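Local structure of nodulation fucosyltransferase NodZ (Bradyrhizobium sp., 2HHC) at residues Y272-F283 with Y292-F303. The protein belongs to the nodulation protein Z family of fucosyltransferases, enzymes of the GT-B fold class. Numbering follows the deposited sequence.
Sequences YLLARCATVIRF and YARLLVPRIIEF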
ATOM      1  N   TYR A 272      -2.177  -6.967   5.818  1.00 29.38           N
ATOM      2  CA  TYR A 272      -3.322  -6.912   6.697  1.00 30.32           C
ATOM      3  C   TYR A 272      -3.061  -7.579   8.050  1.00 30.76           C
ATOM      4  O   TYR A 272      -3.491  -7.070   9.083  1.00 31.48           O
ATOM      5  CB  TYR A 272      -4.531  -7.493   5.946  1.00 29.52           C
ATOM      6  CG  TYR A 272      -5.225  -6.513   5.028  1.00 29.47           C
ATOM      7  CD1 TYR A 272      -4.682  -6.090   3.833  1.00 29.40           C
ATOM      8  CD2 TYR A 272      -6.504  -6.018   5.330  1.00 29.20           C
ATOM      9  CE1 TYR A 272      -5.301  -5.212   3.020  1.00 30.17           C
ATOM     10  CE2 TYR A 272      -7.126  -5.161   4.499  1.00 29.48           C
ATOM     11  CZ  TYR A 272      -6.567  -4.740   3.337  1.00 28.63           C
ATOM     12  OH  TYR A 272      -7.206  -3.857   2.476  1.00 29.96           O
ATOM     13  N   LEU A 273      -2.326  -8.690   8.089  1.00 29.55           N
ATOM     14  CA  LEU A 273      -1.999  -9.307   9.357  1.00 30.62           C
ATOM     15  C   LEU A 273      -1.031  -8.440  10.172  1.00 30.90           C
ATOM     16  O   LEU A 273      -1.134  -8.373  11.371  1.00 31.16           O
ATOM     17  CB  LEU A 273      -1.460 -10.693   9.147  1.00 30.43           C
ATOM     18  CG  LEU A 273      -2.484 -11.802   8.840  1.00 30.39           C
ATOM     19  CD1 LEU A 273      -1.765 -13.029   8.490  1.00 32.14           C
ATOM     20  CD2 LEU A 273      -3.443 -12.005  10.030  1.00 30.99           C
ATOM     21  N   LEU A 274      -0.099  -7.763   9.536  1.00 30.16           N
ATOM     22  CA  LEU A 274       0.760  -6.833  10.251  1.00 30.54           C
ATOM     23  C   LEU A 274      -0.067  -5.794  11.006  1.00 30.44           C
ATOM     24  O   LEU A 274       0.307  -5.376  12.140  1.00 30.82           O
ATOM     25  CB  LEU A 274       1.767  -6.164   9.318  1.00 30.21           C
ATOM     26  CG  LEU A 274       2.930  -7.019   8.859  1.00 31.23           C
ATOM     27  CD1 LEU A 274       3.652  -6.434   7.685  1.00 32.56           C
ATOM     28  CD2 LEU A 274       3.958  -7.237  10.007  1.00 32.37           C
ATOM     29  N   ALA A 275      -1.181  -5.360  10.435  1.00 30.09           N
ATOM     30  CA  ALA A 275      -2.029  -4.356  11.086  1.00 30.68           C
ATOM     31  C   ALA A 275      -2.797  -4.853  12.313  1.00 31.33           C
ATOM     32  O   ALA A 275      -3.450  -4.070  12.998  1.00 32.21           O
ATOM     33  CB  ALA A 275      -2.982  -3.755  10.087  1.00 31.69           C
ATOM     34  N   ARG A 276      -2.708  -6.153  12.561  1.00 31.26           N
ATOM     35  CA  ARG A 276      -3.305  -6.827  13.714  1.00 32.16           C
ATOM     36  C   ARG A 276      -2.332  -7.063  14.863  1.00 32.20           C
ATOM     37  O   ARG A 276      -2.674  -7.638  15.910  1.00 35.30           O
ATOM     38  CB  ARG A 276      -3.857  -8.204  13.289  0.50 32.97           C
ATOM     39  CG  ARG A 276      -4.913  -8.249  12.142  0.50 33.15           C
ATOM     40  CD  ARG A 276      -6.326  -7.779  12.519  0.50 35.92           C
ATOM     41  NE  ARG A 276      -7.092  -8.774  13.284  0.50 36.77           N
ATOM     42  CZ  ARG A 276      -7.747  -9.825  12.773  0.50 36.08           C
ATOM     43  NH1 ARG A 276      -7.680 -10.144  11.470  0.50 37.34           N
ATOM     44  NH2 ARG A 276      -8.408 -10.617  13.598  0.50 34.41           N
ATOM     45  N   CYS A 277      -1.084  -6.694  14.648  1.00 30.77           N
ATOM     46  CA  CYS A 277      -0.043  -6.910  15.663  1.00 31.40           C
ATOM     47  C   CYS A 277      -0.088  -5.864  16.774  1.00 31.48           C
ATOM     48  O   CYS A 277      -0.723  -4.827  16.656  1.00 31.52           O
ATOM     49  CB  CYS A 277       1.315  -6.894  14.986  1.00 31.77           C
ATOM     50  SG  CYS A 277       1.586  -8.256  13.835  1.00 33.26           S
ATOM     51  N   ALA A 278       0.578  -6.205  17.883  1.00 31.35           N
ATOM     52  CA  ALA A 278       0.674  -5.317  19.015  1.00 30.27           C
ATOM     53  C   ALA A 278       1.760  -4.296  18.833  1.00 30.02           C
ATOM     54  O   ALA A 278       1.657  -3.180  19.304  1.00 31.01           O
ATOM     55  CB  ALA A 278       0.883  -6.107  20.287  1.00 30.78           C
ATOM     56  N   THR A 279       2.846  -4.742  18.210  1.00 29.88           N
ATOM     57  CA  THR A 279       3.984  -3.921  17.924  1.00 29.16           C
ATOM     58  C   THR A 279       4.416  -4.301  16.517  1.00 28.62           C
ATOM     59  O   THR A 279       4.374  -5.496  16.166  1.00 30.37           O
ATOM     60  CB  THR A 279       5.145  -4.240  18.882  1.00 30.47           C
ATOM     61  OG1 THR A 279       4.773  -3.852  20.193  1.00 31.51           O
ATOM     62  CG2 THR A 279       6.443  -3.507  18.470  1.00 30.98           C
ATOM     63  N   VAL A 280       4.794  -3.314  15.726  1.00 28.49           N
ATOM     64  CA  VAL A 280       5.349  -3.575  14.387  1.00 29.55           C
ATOM     65  C   VAL A 280       6.691  -2.887  14.229  1.00 29.34           C
ATOM     66  O   VAL A 280       6.882  -1.719  14.542  1.00 29.68           O
ATOM     67  CB  VAL A 280       4.401  -3.146  13.254  1.00 30.09           C
ATOM     68  CG1 VAL A 280       5.042  -3.394  11.880  1.00 31.63           C
ATOM     69  CG2 VAL A 280       3.186  -4.001  13.286  1.00 34.85           C
ATOM     70  N   ILE A 281       7.645  -3.679  13.726  1.00 29.64           N
ATOM     71  CA  ILE A 281       8.984  -3.238  13.371  1.00 29.28           C
ATOM     72  C   ILE A 281       9.007  -3.011  11.857  1.00 29.27           C
ATOM     73  O   ILE A 281       8.696  -3.917  11.073  1.00 30.50           O
ATOM     74  CB  ILE A 281      10.050  -4.294  13.764  1.00 28.98           C
ATOM     75  CG1 ILE A 281      10.144  -4.405  15.293  1.00 29.35           C
ATOM     76  CG2 ILE A 281      11.377  -3.910  13.147  1.00 30.21           C
ATOM     77  CD1 ILE A 281      10.833  -5.602  15.785  1.00 30.34           C
ATOM     78  N   ARG A 282       9.333  -1.792  11.467  1.00 29.80           N
ATOM     79  CA  ARG A 282       9.352  -1.357  10.051  1.00 30.01           C
ATOM     80  C   ARG A 282      10.794  -1.237   9.569  1.00 31.00           C
ATOM     81  O   ARG A 282      11.499  -0.266   9.857  1.00 30.83           O
ATOM     82  CB  ARG A 282       8.675   0.005   9.918  1.00 29.84           C
ATOM     83  CG  ARG A 282       7.233   0.071  10.413  1.00 29.75           C
ATOM     84  CD  ARG A 282       6.629   1.391  10.168  1.00 29.84           C
ATOM     85  NE  ARG A 282       6.241   1.568   8.762  1.00 28.64           N
ATOM     86  CZ  ARG A 282       5.830   2.709   8.226  1.00 28.00           C
ATOM     87  NH1 ARG A 282       5.757   3.817   8.942  1.00 29.95           N
ATOM     88  NH2 ARG A 282       5.462   2.735   6.951  1.00 30.67           N
ATOM     89  N   PHE A 283      11.228  -2.213   8.777  1.00 31.68           N
ATOM     90  CA  PHE A 283      12.589  -2.242   8.279  1.00 32.04           C
ATOM     91  C   PHE A 283      12.540  -2.298   6.729  1.00 32.39           C
ATOM     92  O   PHE A 283      12.485  -3.373   6.140  1.00 33.06           O
ATOM     93  CB  PHE A 283      13.306  -3.453   8.909  1.00 32.50           C
ATOM     94  CG  PHE A 283      14.761  -3.402   8.829  1.00 34.45           C
ATOM     95  CD1 PHE A 283      15.409  -3.922   7.709  1.00 34.29           C
ATOM     96  CD2 PHE A 283      15.516  -2.814   9.841  1.00 33.88           C
ATOM     97  CE1 PHE A 283      16.793  -3.892   7.613  1.00 34.68           C
ATOM     98  CE2 PHE A 283      16.905  -2.767   9.753  1.00 36.17           C
ATOM     99  CZ  PHE A 283      17.556  -3.302   8.646  1.00 34.00           C
ATOM    100  N   TYR A 292      -0.321   0.652   6.502  1.00 26.87           N
ATOM    101  CA  TYR A 292      -1.604   0.239   7.129  1.00 27.67           C
ATOM    102  C   TYR A 292      -1.324  -0.122   8.588  1.00 27.72           C
ATOM    103  O   TYR A 292      -1.972   0.407   9.495  1.00 28.82           O
ATOM    104  CB  TYR A 292      -2.197  -0.908   6.363  1.00 28.10           C
ATOM    105  CG  TYR A 292      -3.575  -1.317   6.805  1.00 28.28           C
ATOM    106  CD1 TYR A 292      -4.475  -0.380   7.217  1.00 29.75           C
ATOM    107  CD2 TYR A 292      -3.934  -2.639   6.810  1.00 29.62           C
ATOM    108  CE1 TYR A 292      -5.774  -0.757   7.573  1.00 29.33           C
ATOM    109  CE2 TYR A 292      -5.199  -3.011   7.161  1.00 31.08           C
ATOM    110  CZ  TYR A 292      -6.101  -2.057   7.525  1.00 27.95           C
ATOM    111  OH  TYR A 292      -7.408  -2.493   7.908  1.00 33.06           O
ATOM    112  N   ALA A 293      -0.311  -0.917   8.829  1.00 27.93           N
ATOM    113  CA  ALA A 293       0.079  -1.241  10.230  1.00 28.46           C
ATOM    114  C   ALA A 293       0.429   0.016  11.050  1.00 29.29           C
ATOM    115  O   ALA A 293      -0.016   0.190  12.203  1.00 30.75           O
ATOM    116  CB  ALA A 293       1.197  -2.203  10.236  1.00 30.95           C
ATOM    117  N   ARG A 294       1.188   0.954  10.498  1.00 28.31           N
ATOM    118  CA  ARG A 294       1.493   2.206  11.149  1.00 29.27           C
ATOM    119  C   ARG A 294       0.226   2.955  11.584  1.00 27.89           C
ATOM    120  O   ARG A 294       0.182   3.560  12.651  1.00 29.53           O
ATOM    121  CB  ARG A 294       2.369   3.091  10.248  1.00 30.86           C
ATOM    122  CG  ARG A 294       2.602   4.509  10.728  1.00 32.29           C
ATOM    123  CD  ARG A 294       3.326   4.580  12.066  1.00 35.38           C
ATOM    124  NE  ARG A 294       3.490   5.946  12.586  1.00 36.12           N
ATOM    125  CZ  ARG A 294       2.541   6.641  13.227  1.00 39.05           C
ATOM    126  NH1 ARG A 294       1.344   6.117  13.433  1.00 39.73           N
ATOM    127  NH2 ARG A 294       2.797   7.862  13.675  1.00 39.97           N
ATOM    128  N   LEU A 295      -0.794   2.959  10.730  1.00 27.69           N
ATOM    129  CA  LEU A 295      -2.082   3.606  11.074  1.00 28.98           C
ATOM    130  C   LEU A 295      -2.815   2.950  12.234  1.00 29.47           C
ATOM    131  O   LEU A 295      -3.542   3.659  12.999  1.00 29.13           O
ATOM    132  CB  LEU A 295      -2.985   3.601   9.834  1.00 28.92           C
ATOM    133  CG  LEU A 295      -2.495   4.530   8.710  1.00 30.20           C
ATOM    134  CD1 LEU A 295      -3.357   4.236   7.442  1.00 30.99           C
ATOM    135  CD2 LEU A 295      -2.360   5.975   9.060  1.00 31.74           C
ATOM    136  N   LEU A 296      -2.694   1.646  12.373  1.00 29.56           N
ATOM    137  CA  LEU A 296      -3.529   0.885  13.342  1.00 30.91           C
ATOM    138  C   LEU A 296      -2.858   0.325  14.596  1.00 30.84           C
ATOM    139  O   LEU A 296      -3.529   0.186  15.622  1.00 32.19           O
ATOM    140  CB  LEU A 296      -4.282  -0.244  12.644  1.00 31.56           C
ATOM    141  CG  LEU A 296      -5.365   0.120  11.614  1.00 34.01           C
ATOM    142  CD1 LEU A 296      -5.986  -1.171  11.034  1.00 33.71           C
ATOM    143  CD2 LEU A 296      -6.394   0.940  12.271  1.00 37.09           C
ATOM    144  N   VAL A 297      -1.597  -0.031  14.521  1.00 30.29           N
ATOM    145  CA  VAL A 297      -0.946  -0.789  15.589  1.00 31.09           C
ATOM    146  C   VAL A 297      -0.534   0.098  16.733  1.00 31.35           C
ATOM    147  O   VAL A 297      -0.131   1.249  16.526  1.00 31.88           O
ATOM    148  CB  VAL A 297       0.297  -1.490  15.004  1.00 31.05           C
ATOM    149  CG1 VAL A 297       1.229  -2.089  16.039  1.00 36.10           C
ATOM    150  CG2 VAL A 297      -0.132  -2.543  13.966  1.00 30.23           C
ATOM    151  N   PRO A 298      -0.688  -0.401  17.970  1.00 30.71           N
ATOM    152  CA  PRO A 298      -0.345   0.433  19.135  1.00 30.95           C
ATOM    153  C   PRO A 298       1.083   1.005  19.208  1.00 29.68           C
ATOM    154  O   PRO A 298       1.282   2.155  19.653  1.00 30.39           O
ATOM    155  CB  PRO A 298      -0.581  -0.528  20.302  1.00 31.46           C
ATOM    156  CG  PRO A 298      -1.635  -1.440  19.835  1.00 32.85           C
ATOM    157  CD  PRO A 298      -1.344  -1.655  18.364  1.00 30.05           C
ATOM    158  N   ARG A 299       2.064   0.211  18.816  1.00 31.34           N
ATOM    159  CA  ARG A 299       3.468   0.643  18.931  1.00 31.37           C
ATOM    160  C   ARG A 299       4.248   0.264  17.670  1.00 31.03           C
ATOM    161  O   ARG A 299       4.116  -0.843  17.149  1.00 29.84           O
ATOM    162  CB  ARG A 299       4.147  -0.020  20.130  1.00 32.59           C
ATOM    163  CG  ARG A 299       3.597   0.359  21.491  1.00 36.59           C
ATOM    164  CD  ARG A 299       3.556  -0.941  22.294  1.00 42.82           C
ATOM    165  NE  ARG A 299       4.132  -0.822  23.581  1.00 41.38           N
ATOM    166  CZ  ARG A 299       4.266  -1.802  24.476  1.00 39.01           C
ATOM    167  NH1 ARG A 299       3.884  -3.049  24.246  1.00 36.05           N
ATOM    168  NH2 ARG A 299       4.789  -1.506  25.630  1.00 40.02           N
ATOM    169  N   ILE A 300       5.109   1.172  17.245  1.00 30.88           N
ATOM    170  CA  ILE A 300       5.903   1.023  16.047  1.00 31.61           C
ATOM    171  C   ILE A 300       7.375   1.197  16.440  1.00 31.08           C
ATOM    172  O   ILE A 300       7.724   2.118  17.194  1.00 31.84           O
ATOM    173  CB  ILE A 300       5.506   2.086  15.018  1.00 32.11           C
ATOM    174  CG1 ILE A 300       4.018   1.931  14.623  1.00 35.20           C
ATOM    175  CG2 ILE A 300       6.385   1.963  13.783  1.00 33.58           C
ATOM    176  CD1 ILE A 300       3.068   2.819  15.445  1.00 39.77           C
ATOM    177  N   ILE A 301       8.232   0.296  15.979  1.00 30.22           N
ATOM    178  CA  ILE A 301       9.681   0.413  16.222  1.00 31.29           C
ATOM    179  C   ILE A 301      10.377   0.544  14.863  1.00 32.21           C
ATOM    180  O   ILE A 301      10.086  -0.201  13.903  1.00 30.87           O
ATOM    181  CB  ILE A 301      10.177  -0.768  16.986  1.00 30.58           C
ATOM    182  CG1 ILE A 301       9.710  -0.666  18.437  1.00 29.86           C
ATOM    183  CG2 ILE A 301      11.704  -0.872  16.897  1.00 30.95           C
ATOM    184  CD1 ILE A 301       9.993  -1.853  19.355  1.00 31.43           C
ATOM    185  N   GLU A 302      11.326   1.469  14.789  1.00 33.32           N
ATOM    186  CA  GLU A 302      12.080   1.639  13.571  1.00 35.43           C
ATOM    187  C   GLU A 302      13.397   2.324  13.856  1.00 36.19           C
ATOM    188  O   GLU A 302      13.552   2.941  14.905  1.00 34.98           O
ATOM    189  CB  GLU A 302      11.273   2.437  12.575  1.00 34.55           C
ATOM    190  CG  GLU A 302      11.090   3.871  12.968  1.00 35.39           C
ATOM    191  CD  GLU A 302       9.837   4.503  12.383  1.00 37.61           C
ATOM    192  OE1 GLU A 302       8.856   3.805  12.142  1.00 39.14           O
ATOM    193  OE2 GLU A 302       9.845   5.722  12.167  1.00 41.60           O
ATOM    194  N   PHE A 303      14.353   2.183  12.942  1.00 38.06           N
ATOM    195  CA  PHE A 303      15.566   2.980  12.991  1.00 40.08           C
ATOM    196  C   PHE A 303      15.228   4.362  12.455  1.00 41.96           C
ATOM    197  O   PHE A 303      14.614   4.487  11.394  1.00 42.31           O
ATOM    198  CB  PHE A 303      16.674   2.303  12.193  1.00 39.47           C
ATOM    199  CG  PHE A 303      17.282   1.135  12.914  1.00 38.28           C
ATOM    200  CD1 PHE A 303      16.707  -0.129  12.824  1.00 39.41           C
ATOM    201  CD2 PHE A 303      18.412   1.300  13.705  1.00 38.17           C
ATOM    202  CE1 PHE A 303      17.270  -1.209  13.516  1.00 39.01           C
ATOM    203  CE2 PHE A 303      18.962   0.235  14.382  1.00 37.40           C
ATOM    204  CZ  PHE A 303      18.388  -1.018  14.300  1.00 38.63           C
TER
HETATM  205  O   HOH W   1      13.939   0.252  10.759  1.00 31.38           O
HETATM  206  O   HOH W   2       6.799   4.885  11.373  1.00 35.50           O
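V280, I281 and R282 of strand 279-283 run parallel to strand 299-303, the two axes 4.7 Å apart and 24° askew, and the pairing is stitched alternately: V280 N donates to R299 O, I301 N to V280 O at 2.8 Å, and R282 N to I301 O. Past the last of these bonds a water continues the pairing, giving a hydrogen to R282 O and taking one from F303 N. V280 and I300 point to one face of the sheet, I281 and I301 to the other, where I281 CG1 lies alongside I301 CB.

On the face of V280 pack helix 291-296 and the residue that follows it, V297. V280 CG2, set anti to its own carbonyl carbon, touches V297 CG2 at 3.7 Å, the two side chains crossing at about a right angle, and also meets A293 CB. Farther along, A275 CB sits over the face of the Y292 ring, 4.0 Å from its centroid, while the edge of that ring turns to the face of Y272 in a T-shaped pair with planes at 60°.

The R282 chain runs beside I300 CG2, and its bend at chi3 (77°) lays one guanidinium face against R294 CB. R282 NE bonds to T290 OG1 and R282 NH2 to S287 O, fixing the group's rotation. Strand 279-283, helix 291-296 and strand 299-303 thus form a beta-alpha-beta crossover, the repeating unit of the Rossmann-like domains in GT-B proteins.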